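Local coordinates for uncharacterized protein CPE2226 (Clostridium perfringens, PDB 3O6U) that is of unknown function but has an FMN-binding-type domain and may bind the flavin cofactor FMN, at residues A21-K26 with N96-L101; Y37-G42 with T92-Q97; A46-D51 with I64-Y69. All coordinates share one frame; numbering follows the deposited sequence.

Contact 1. Residues A21-K26 with N96-L101; sequences AKLSIK and NQFKKL
A21 and L23 of strand 19-27 pack against Q97, F98 and L101 of helix 92-111, an almost wholly apolar helix-on-sheet contact near the centre of the chain. Both strand residues point from one face of the sheet toward the helix, while K22 between them points away. Strand and helix run at 47° to each other, with 8.9 Å between the axes of the two segments at closest approach. L23 and L101 carry most of the contact. The CG of L23 lies anti to its backbone N (chi1 172°). Of the two methyls, CD1 meets F98 CE1 obliquely at 3.8 Å, and CD2 rests on the helix backbone, 3.7 Å from L101 C and close to the root of the L101 side chain. L101 CD1 in turn lies 3.7 Å from A21 O and 4.0 Å from A21 CB. The small A21 side chain comes close to a polar group, with CB 3.3 Å from Q97 NE2. The F98 ring is gripped further by L73 and L77 of helix 66-80 and meets Y37 edge to face, while L101 also touches V9 on strand 5-11. The contact thus consists of methyl, ring and backbone surfaces held by van der Waals packing, and the amide nitrogen of Q97 finds its hydrogen bond on Y37, not on this strand.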
loop_
_atom_site.group_PDB
_atom_site.type_symbol
_atom_site.label_atom_id
_atom_site.label_comp_id
_atom_site.label_asym_id
_atom_site.label_seq_id
_atom_site.Cartn_x
_atom_site.Cartn_y
_atom_site.Cartn_z
ATOM N N ALA A 21 6.292 4.110 -1.553
ATOM C CA ALA A 21 5.341 3.092 -1.115
ATOM C C ALA A 21 5.118 2.010 -2.187
ATOM O O ALA A 21 5.039 2.271 -3.398
ATOM C CB ALA A 21 4.034 3.712 -0.650
ATOM N N LYS A 22 4.995 0.793 -1.681
ATOM C CA LYS A 22 4.874 -0.400 -2.479
ATOM C C LYS A 22 3.645 -1.208 -2.091
ATOM O O LYS A 22 3.377 -1.395 -0.905
ATOM C CB LYS A 22 6.127 -1.245 -2.208
ATOM C CG LYS A 22 6.589 -2.083 -3.353
ATOM C CD LYS A 22 7.678 -3.028 -2.917
ATOM C CE LYS A 22 7.847 -4.137 -3.938
ATOM N NZ LYS A 22 9.269 -4.546 -4.088
ATOM N N LEU A 23 2.891 -1.652 -3.085
ATOM C CA LEU A 23 1.765 -2.525 -2.821
ATOM C C LEU A 23 1.887 -3.791 -3.666
ATOM O O LEU A 23 2.019 -3.717 -4.894
ATOM C CB LEU A 23 0.430 -1.848 -3.145
ATOM C CG LEU A 23 -0.822 -2.739 -3.092
ATOM C CD1 LEU A 23 -0.963 -3.394 -1.715
ATOM C CD2 LEU A 23 -2.055 -1.895 -3.424
ATOM N N SER A 24 1.888 -4.946 -3.001
ATOM C CA SER A 24 1.885 -6.206 -3.723
ATOM C C SER A 24 0.611 -6.962 -3.408
ATOM O O SER A 24 0.090 -6.888 -2.292
ATOM C CB SER A 24 3.059 -7.114 -3.346
ATOM O OG SER A 24 4.193 -6.777 -4.106
ATOM N N ILE A 25 0.097 -7.660 -4.413
ATOM C CA ILE A 25 -1.047 -8.505 -4.183
ATOM C C ILE A 25 -0.871 -9.850 -4.875
ATOM O O ILE A 25 -0.024 -10.028 -5.763
ATOM C CB ILE A 25 -2.414 -7.869 -4.650
ATOM C CG1 ILE A 25 -2.399 -7.543 -6.149
ATOM C CG2 ILE A 25 -2.726 -6.638 -3.806
ATOM C CD1 ILE A 25 -3.798 -7.306 -6.708
ATOM N N LYS A 26 -1.622 -10.823 -4.390
ATOM C CA LYS A 26 -1.635 -12.118 -5.035
ATOM C C LYS A 26 -3.131 -12.364 -5.316
ATOM O O LYS A 26 -4.002 -12.118 -4.475
ATOM C CB LYS A 26 -1.007 -13.219 -4.158
ATOM C CG LYS A 26 -0.964 -14.606 -4.810
ATOM C CD LYS A 26 -0.331 -15.672 -3.887
ATOM C CE LYS A 26 1.165 -15.459 -3.685
ATOM N NZ LYS A 26 1.954 -15.658 -4.936
ATOM N N ASN A 96 -5.120 7.329 1.516
ATOM C CA ASN A 96 -5.290 7.861 0.164
ATOM C C ASN A 96 -4.160 7.382 -0.750
ATOM O O ASN A 96 -4.413 6.953 -1.872
ATOM C CB ASN A 96 -5.346 9.384 0.209
ATOM C CG ASN A 96 -6.676 9.909 0.754
ATOM O OD1 ASN A 96 -6.771 11.071 1.149
ATOM N ND2 ASN A 96 -7.704 9.064 0.757
ATOM N N GLN A 97 -2.913 7.475 -0.296
ATOM C CA GLN A 97 -1.817 6.944 -1.095
ATOM C C GLN A 97 -2.091 5.452 -1.401
ATOM O O GLN A 97 -2.030 5.038 -2.562
ATOM C CB GLN A 97 -0.496 7.104 -0.344
ATOM C CG GLN A 97 0.686 6.387 -0.989
ATOM C CD GLN A 97 2.016 6.902 -0.482
ATOM O OE1 GLN A 97 2.602 7.803 -1.072
ATOM N NE2 GLN A 97 2.483 6.356 0.628
ATOM N N PHE A 98 -2.410 4.661 -0.367
ATOM C CA PHE A 98 -2.731 3.230 -0.524
ATOM C C PHE A 98 -3.837 3.015 -1.548
ATOM O O PHE A 98 -3.724 2.125 -2.403
ATOM C CB PHE A 98 -3.183 2.610 0.812
ATOM C CG PHE A 98 -3.551 1.121 0.731
ATOM C CD1 PHE A 98 -2.575 0.130 0.824
ATOM C CD2 PHE A 98 -4.883 0.720 0.574
ATOM C CE1 PHE A 98 -2.918 -1.230 0.776
ATOM C CE2 PHE A 98 -5.226 -0.627 0.522
ATOM C CZ PHE A 98 -4.240 -1.606 0.619
ATOM N N LYS A 99 -4.899 3.817 -1.463
ATOM C CA LYS A 99 -6.018 3.682 -2.386
ATOM C C LYS A 99 -5.599 3.864 -3.837
ATOM O O LYS A 99 -6.023 3.084 -4.686
ATOM C CB LYS A 99 -7.173 4.636 -2.002
ATOM C CG LYS A 99 -7.846 4.223 -0.671
ATOM C CD LYS A 99 -8.936 5.184 -0.187
ATOM C CE LYS A 99 -10.132 5.192 -1.125
ATOM N NZ LYS A 99 -11.366 5.712 -0.476
ATOM N N LYS A 100 -4.739 4.843 -4.130
ATOM C CA LYS A 100 -4.293 5.043 -5.522
ATOM C C LYS A 100 -3.510 3.830 -6.066
ATOM O O LYS A 100 -3.747 3.383 -7.192
ATOM C CB LYS A 100 -3.470 6.331 -5.658
ATOM C CG LYS A 100 -4.298 7.625 -5.483
ATOM C CD LYS A 100 -3.439 8.880 -5.665
ATOM C CE LYS A 100 -4.227 10.184 -5.445
ATOM N NZ LYS A 100 -4.058 10.753 -4.069
ATOM N N LEU A 101 -2.595 3.294 -5.255
ATOM C CA LEU A 101 -1.817 2.101 -5.612
ATOM C C LEU A 101 -2.764 0.892 -5.806
ATOM O O LEU A 101 -2.592 0.112 -6.749
ATOM C CB LEU A 101 -0.763 1.818 -4.528
ATOM C CG LEU A 101 0.370 2.854 -4.415
ATOM C CD1 LEU A 101 1.315 2.513 -3.275
ATOM C CD2 LEU A 101 1.116 2.908 -5.715
#

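Contact 2. Residues Y37-G42 with T92-Q97; sequences YNEFNG and TSSSNQ
Y37 and E39, on the edge strand 32-41 of the mixed sheet, meet S94 and Q97 in the first turns of helix 92-111 through a chain of side-chain hydrogen bonds, within a helix-packed-on-sheet arrangement. Strand and helix cross at 115°, and the segment axes stay 10.9 Å apart, a gap that polar side chains span from both sides. Y37 and E39, two residues apart, both point toward the helix; S94 and Q97, about one turn apart, point back at them. The side chains of Y37 and Q97 cross at about a right angle. Q97 NE2 arrives at the edge of the phenol ring, near the ring plane, and donates to Y37 OH over 3.2 Å in an almost straight bond (N-H...O 167°) that lies close to the amide plane. Y37 OH in turn donates to E39 OE2 at 2.9 Å, using the anti lone pair of that oxygen. The syn lone pair takes S94 OG, so two hydroxyls grip one carboxylate oxygen. The E39 and Q97 side chains cross obliquely, with carboxylate and amide planes far from parallel, and Q97 NE2 stays 3.7 Å from E39 OE2. The second oxygen, OE1, is held by K48 NZ in a salt bridge and by Y69 OH, so this buried carboxylate has partners at both oxygens; the lysine and the hydroxyls would probably favour its negative charge. On the same strand, the backbone N atoms of Y37 and E39 bond to E74 and E70 of helix 66-80. S94 holds its OG anti to its own carbonyl carbon (chi1 -60°), and from there OG reaches E39 OE2 at 2.6 Å.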
loop_
_atom_site.group_PDB
_atom_site.type_symbol
_atom_site.label_atom_id
_atom_site.label_comp_id
_atom_site.label_asym_id
_atom_site.label_seq_id
_atom_site.Cartn_x
_atom_site.Cartn_y
_atom_site.Cartn_z
ATOM N N TYR A 37 1.618 -4.120 1.849
ATOM C CA TYR A 37 1.848 -2.698 1.629
ATOM C C TYR A 37 2.888 -2.112 2.574
ATOM O O TYR A 37 2.769 -2.231 3.787
ATOM C CB TYR A 37 0.521 -1.922 1.762
ATOM C CG TYR A 37 0.664 -0.417 1.748
ATOM C CD1 TYR A 37 0.810 0.279 0.550
ATOM C CD2 TYR A 37 0.653 0.313 2.934
ATOM C CE1 TYR A 37 0.943 1.670 0.534
ATOM C CE2 TYR A 37 0.788 1.701 2.929
ATOM C CZ TYR A 37 0.928 2.373 1.726
ATOM O OH TYR A 37 1.054 3.742 1.709
ATOM N N ASN A 38 3.895 -1.465 2.004
ATOM C CA ASN A 38 4.940 -0.846 2.788
ATOM C C ASN A 38 5.400 0.521 2.329
ATOM O O ASN A 38 5.664 0.728 1.140
ATOM C CB ASN A 38 6.207 -1.715 2.796
ATOM C CG ASN A 38 6.051 -2.980 3.584
ATOM O OD1 ASN A 38 6.039 -2.962 4.814
ATOM N ND2 ASN A 38 5.922 -4.093 2.885
ATOM N N GLU A 39 5.452 1.453 3.281
ATOM C CA GLU A 39 6.092 2.742 3.041
ATOM C C GLU A 39 7.554 2.424 3.462
ATOM O O GLU A 39 7.803 1.636 4.373
ATOM C CB GLU A 39 5.455 3.841 3.863
ATOM C CG GLU A 39 4.012 4.080 3.377
ATOM C CD GLU A 39 3.157 4.866 4.357
ATOM O OE1 GLU A 39 3.671 5.255 5.428
ATOM O OE2 GLU A 39 1.962 5.098 4.055
ATOM N N PHE A 40 8.516 3.017 2.782
ATOM C CA PHE A 40 9.905 2.644 3.031
ATOM C C PHE A 40 10.869 3.643 2.431
ATOM O O PHE A 40 10.534 4.392 1.521
ATOM C CB PHE A 40 10.153 1.235 2.444
ATOM C CG PHE A 40 10.116 1.179 0.932
ATOM C CD1 PHE A 40 11.295 1.271 0.187
ATOM C CD2 PHE A 40 8.907 1.037 0.252
ATOM C CE1 PHE A 40 11.272 1.221 -1.217
ATOM C CE2 PHE A 40 8.879 0.989 -1.145
ATOM C CZ PHE A 40 10.065 1.084 -1.878
ATOM N N ASN A 41 12.085 3.635 2.940
ATOM C CA ASN A 41 13.063 4.596 2.484
ATOM C C ASN A 41 13.603 4.204 1.118
ATOM O O ASN A 41 14.165 3.120 0.946
ATOM C CB ASN A 41 14.164 4.716 3.549
ATOM C CG ASN A 41 15.243 5.698 3.175
ATOM O OD1 ASN A 41 16.168 5.369 2.431
ATOM N ND2 ASN A 41 15.130 6.920 3.682
ATOM N N GLY A 42 13.393 5.092 0.148
ATOM C CA GLY A 42 13.845 4.855 -1.209
ATOM C C GLY A 42 15.265 4.336 -1.360
ATOM O O GLY A 42 15.502 3.379 -2.087
ATOM N N THR A 92 -4.854 9.453 7.213
ATOM C CA THR A 92 -5.614 9.747 6.003
ATOM C C THR A 92 -4.736 9.802 4.771
ATOM O O THR A 92 -5.150 9.439 3.674
ATOM C CB THR A 92 -6.380 11.099 6.149
ATOM O OG1 THR A 92 -7.416 10.954 7.128
ATOM C CG2 THR A 92 -7.008 11.520 4.826
ATOM N N SER A 93 -3.514 10.261 4.974
ATOM C CA SER A 93 -2.530 10.402 3.911
ATOM C C SER A 93 -2.185 9.034 3.319
ATOM O O SER A 93 -2.278 8.825 2.108
ATOM C CB SER A 93 -1.278 11.068 4.488
ATOM O OG SER A 93 -0.581 11.782 3.493
ATOM N N SER A 94 -1.794 8.104 4.179
ATOM C CA SER A 94 -1.449 6.764 3.738
ATOM C C SER A 94 -2.668 6.024 3.167
ATOM O O SER A 94 -2.554 5.274 2.194
ATOM C CB SER A 94 -0.829 6.005 4.903
ATOM O OG SER A 94 0.344 6.681 5.330
ATOM N N SER A 95 -3.840 6.253 3.742
ATOM C CA SER A 95 -5.031 5.607 3.224
ATOM C C SER A 95 -5.246 6.029 1.772
ATOM O O SER A 95 -5.496 5.191 0.900
ATOM C CB SER A 95 -6.238 5.976 4.088
ATOM O OG SER A 95 -6.000 5.585 5.431
ATOM N N ASN A 96 -5.120 7.329 1.516
ATOM C CA ASN A 96 -5.290 7.861 0.164
ATOM C C ASN A 96 -4.160 7.382 -0.750
ATOM O O ASN A 96 -4.413 6.953 -1.872
ATOM C CB ASN A 96 -5.346 9.384 0.209
ATOM C CG ASN A 96 -6.676 9.909 0.754
ATOM O OD1 ASN A 96 -6.771 11.071 1.149
ATOM N ND2 ASN A 96 -7.704 9.064 0.757
ATOM N N GLN A 97 -2.913 7.475 -0.296
ATOM C CA GLN A 97 -1.817 6.944 -1.095
ATOM C C GLN A 97 -2.091 5.452 -1.401
ATOM O O GLN A 97 -2.030 5.038 -2.562
ATOM C CB GLN A 97 -0.496 7.104 -0.344
ATOM C CG GLN A 97 0.686 6.387 -0.989
ATOM C CD GLN A 97 2.016 6.902 -0.482
ATOM O OE1 GLN A 97 2.602 7.803 -1.072
ATOM N NE2 GLN A 97 2.483 6.356 0.628
#

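Contact 3. Residues A46-D51 with I64-Y69; sequences AMKRED and IGPAEY
K48 and R49, in the short 3-10 segment 48-50, lie against P66, A67 and Y69 in the first turn of helix 66-80. From CB, the K48 chain sets CG anti to the backbone N (chi1 -156°), where it lies 3.7 Å from P66 CG. CD comes closest to the proline, 3.6 Å from P66 CG, and is 3.9 Å from Y69 OH. The lysine chain crosses the proline side chain at about a right angle, then bends at chi3 through CE. NZ, 4.2 Å from Y69 OH, ends at E39 and forms a cation-pi contact with Y19. R49 takes the neighbouring patch: its CB sits 3.7 Å from A67 N and 3.9 Å from P66 CB, whereas its guanidinium turns away to salt bridges with E70 and E74. P66 follows the N-cap residue G65; within its own segment its CA also lies 3.4 Å above the centre of the Y69 ring. G65 O accepts from both E68 N and Y69 N, which reach it from opposite faces of its carbonyl plane. The two basic residues therefore meet the helix start through their aliphatic portions, and their charged ends pass beyond it to carboxylates on strand 32-41 and helix 66-80.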
loop_
_atom_site.group_PDB
_atom_site.type_symbol
_atom_site.label_atom_id
_atom_site.label_comp_id
_atom_site.label_asym_id
_atom_site.label_seq_id
_atom_site.Cartn_x
_atom_site.Cartn_y
_atom_site.Cartn_z
ATOM N N ALA A 46 14.796 0.779 4.374
ATOM C CA ALA A 46 14.254 0.579 5.707
ATOM C C ALA A 46 12.733 0.803 5.654
ATOM O O ALA A 46 12.234 1.808 5.130
ATOM C CB ALA A 46 14.858 1.576 6.694
HETATM N N MSE A 47 12.023 -0.185 6.170
HETATM C CA MSE A 47 10.572 -0.184 6.296
HETATM C C MSE A 47 10.111 0.750 7.428
HETATM O O MSE A 47 10.617 0.704 8.547
HETATM C CB MSE A 47 10.121 -1.603 6.587
HETATM C CG MSE A 47 10.583 -2.580 5.508
HETATM SE SE MSE A 47 9.678 -2.234 3.788
HETATM C CE MSE A 47 11.095 -2.630 2.495
ATOM N N LYS A 48 9.151 1.602 7.121
ATOM C CA LYS A 48 8.584 2.543 8.083
ATOM C C LYS A 48 7.878 1.845 9.258
ATOM O O LYS A 48 7.876 2.350 10.377
ATOM C CB LYS A 48 7.574 3.432 7.357
ATOM C CG LYS A 48 7.323 4.772 7.986
ATOM C CD LYS A 48 6.183 5.486 7.287
ATOM C CE LYS A 48 6.613 6.807 6.674
ATOM N NZ LYS A 48 5.565 7.323 5.719
ATOM N N ARG A 49 7.297 0.672 9.023
ATOM C CA ARG A 49 6.569 0.024 10.106
ATOM C C ARG A 49 7.477 -0.657 11.110
ATOM O O ARG A 49 7.022 -1.123 12.156
ATOM C CB ARG A 49 5.491 -0.914 9.534
ATOM C CG ARG A 49 5.843 -2.371 9.326
ATOM C CD ARG A 49 5.084 -2.801 8.082
ATOM N NE ARG A 49 4.394 -4.068 8.207
ATOM C CZ ARG A 49 3.441 -4.481 7.375
ATOM N NH1 ARG A 49 3.056 -3.727 6.347
ATOM N NH2 ARG A 49 2.862 -5.653 7.588
ATOM N N GLU A 50 8.770 -0.678 10.782
ATOM C CA GLU A 50 9.786 -1.229 11.664
ATOM C C GLU A 50 10.485 -0.100 12.425
ATOM O O GLU A 50 11.298 -0.363 13.303
ATOM C CB GLU A 50 10.827 -2.013 10.870
ATOM C CG GLU A 50 10.308 -3.332 10.299
ATOM C CD GLU A 50 11.380 -4.072 9.506
ATOM O OE1 GLU A 50 12.571 -3.714 9.625
ATOM O OE2 GLU A 50 11.043 -5.019 8.767
ATOM N N ASP A 51 10.169 1.153 12.101
ATOM C CA ASP A 51 10.811 2.281 12.777
ATOM C C ASP A 51 10.085 2.725 14.051
ATOM O O ASP A 51 9.073 3.416 13.999
ATOM C CB ASP A 51 10.960 3.471 11.815
ATOM C CG ASP A 51 11.643 4.670 12.462
ATOM O OD1 ASP A 51 11.599 4.810 13.699
ATOM O OD2 ASP A 51 12.209 5.502 11.732
ATOM N N ILE A 64 -2.058 6.895 15.658
ATOM C CA ILE A 64 -1.790 5.680 14.871
ATOM C C ILE A 64 -0.684 5.782 13.806
ATOM O O ILE A 64 -0.652 6.717 13.008
ATOM C CB ILE A 64 -3.128 5.142 14.185
ATOM C CG1 ILE A 64 -2.949 3.683 13.758
ATOM C CG2 ILE A 64 -3.521 5.978 12.978
ATOM C CD1 ILE A 64 -4.105 3.142 12.920
ATOM N N GLY A 65 0.206 4.787 13.830
ATOM C CA GLY A 65 1.326 4.691 12.903
ATOM C C GLY A 65 1.298 3.498 11.944
ATOM O O GLY A 65 0.447 2.603 12.052
ATOM N N PRO A 66 2.315 3.448 11.046
ATOM C CA PRO A 66 2.455 2.388 10.027
ATOM C C PRO A 66 2.318 0.959 10.517
ATOM O O PRO A 66 1.673 0.128 9.873
ATOM C CB PRO A 66 3.856 2.647 9.443
ATOM C CG PRO A 66 4.231 4.028 9.920
ATOM C CD PRO A 66 3.559 4.199 11.234
ATOM N N ALA A 67 2.947 0.714 11.647
ATOM C CA ALA A 67 2.927 -0.577 12.314
ATOM C C ALA A 67 1.484 -1.033 12.474
ATOM O O ALA A 67 1.193 -2.217 12.356
ATOM C CB ALA A 67 3.628 -0.468 13.652
ATOM N N GLU A 68 0.596 -0.079 12.741
ATOM C CA GLU A 68 -0.827 -0.360 12.820
ATOM C C GLU A 68 -1.568 -0.149 11.476
ATOM O O GLU A 68 -2.268 -1.059 11.020
ATOM C CB GLU A 68 -1.503 0.538 13.865
ATOM C CG GLU A 68 -0.631 0.779 15.080
ATOM C CD GLU A 68 -1.386 1.337 16.272
ATOM O OE1 GLU A 68 -1.740 2.538 16.257
ATOM O OE2 GLU A 68 -1.630 0.563 17.229
ATOM N N TYR A 69 -1.415 1.012 10.827
ATOM C CA TYR A 69 -2.216 1.231 9.628
ATOM C C TYR A 69 -1.904 0.394 8.414
ATOM O O TYR A 69 -2.836 0.046 7.680
ATOM C CB TYR A 69 -2.336 2.745 9.238
ATOM C CG TYR A 69 -1.091 3.486 8.790
ATOM C CD1 TYR A 69 -0.424 3.157 7.609
ATOM C CD2 TYR A 69 -0.607 4.563 9.530
ATOM C CE1 TYR A 69 0.699 3.882 7.199
ATOM C CE2 TYR A 69 0.494 5.272 9.128
ATOM C CZ TYR A 69 1.141 4.933 7.973
ATOM O OH TYR A 69 2.268 5.641 7.638
#

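Contacts 1 and 2 have centres about 8 Å apart and share N96 and Q97 of helix 92-111, which meets the neighbouring strands 19-27 and 32-41 of one sheet. Contact 3 lies farther from the chain centre, about 9 Å from contact 2 and 15 Å from contact 1 between centres, and joins the loop after strand 32-41 to the start of helix 66-80. Along the chain, contact 1 spans contact 2, which spans contact 3. E39 ties the last two together through K48 and Y69, while contact 1 touches contact 2 by F98 on Y37. An apolar centre thus passes into a buried polar cluster within one probable FMN-binding domain.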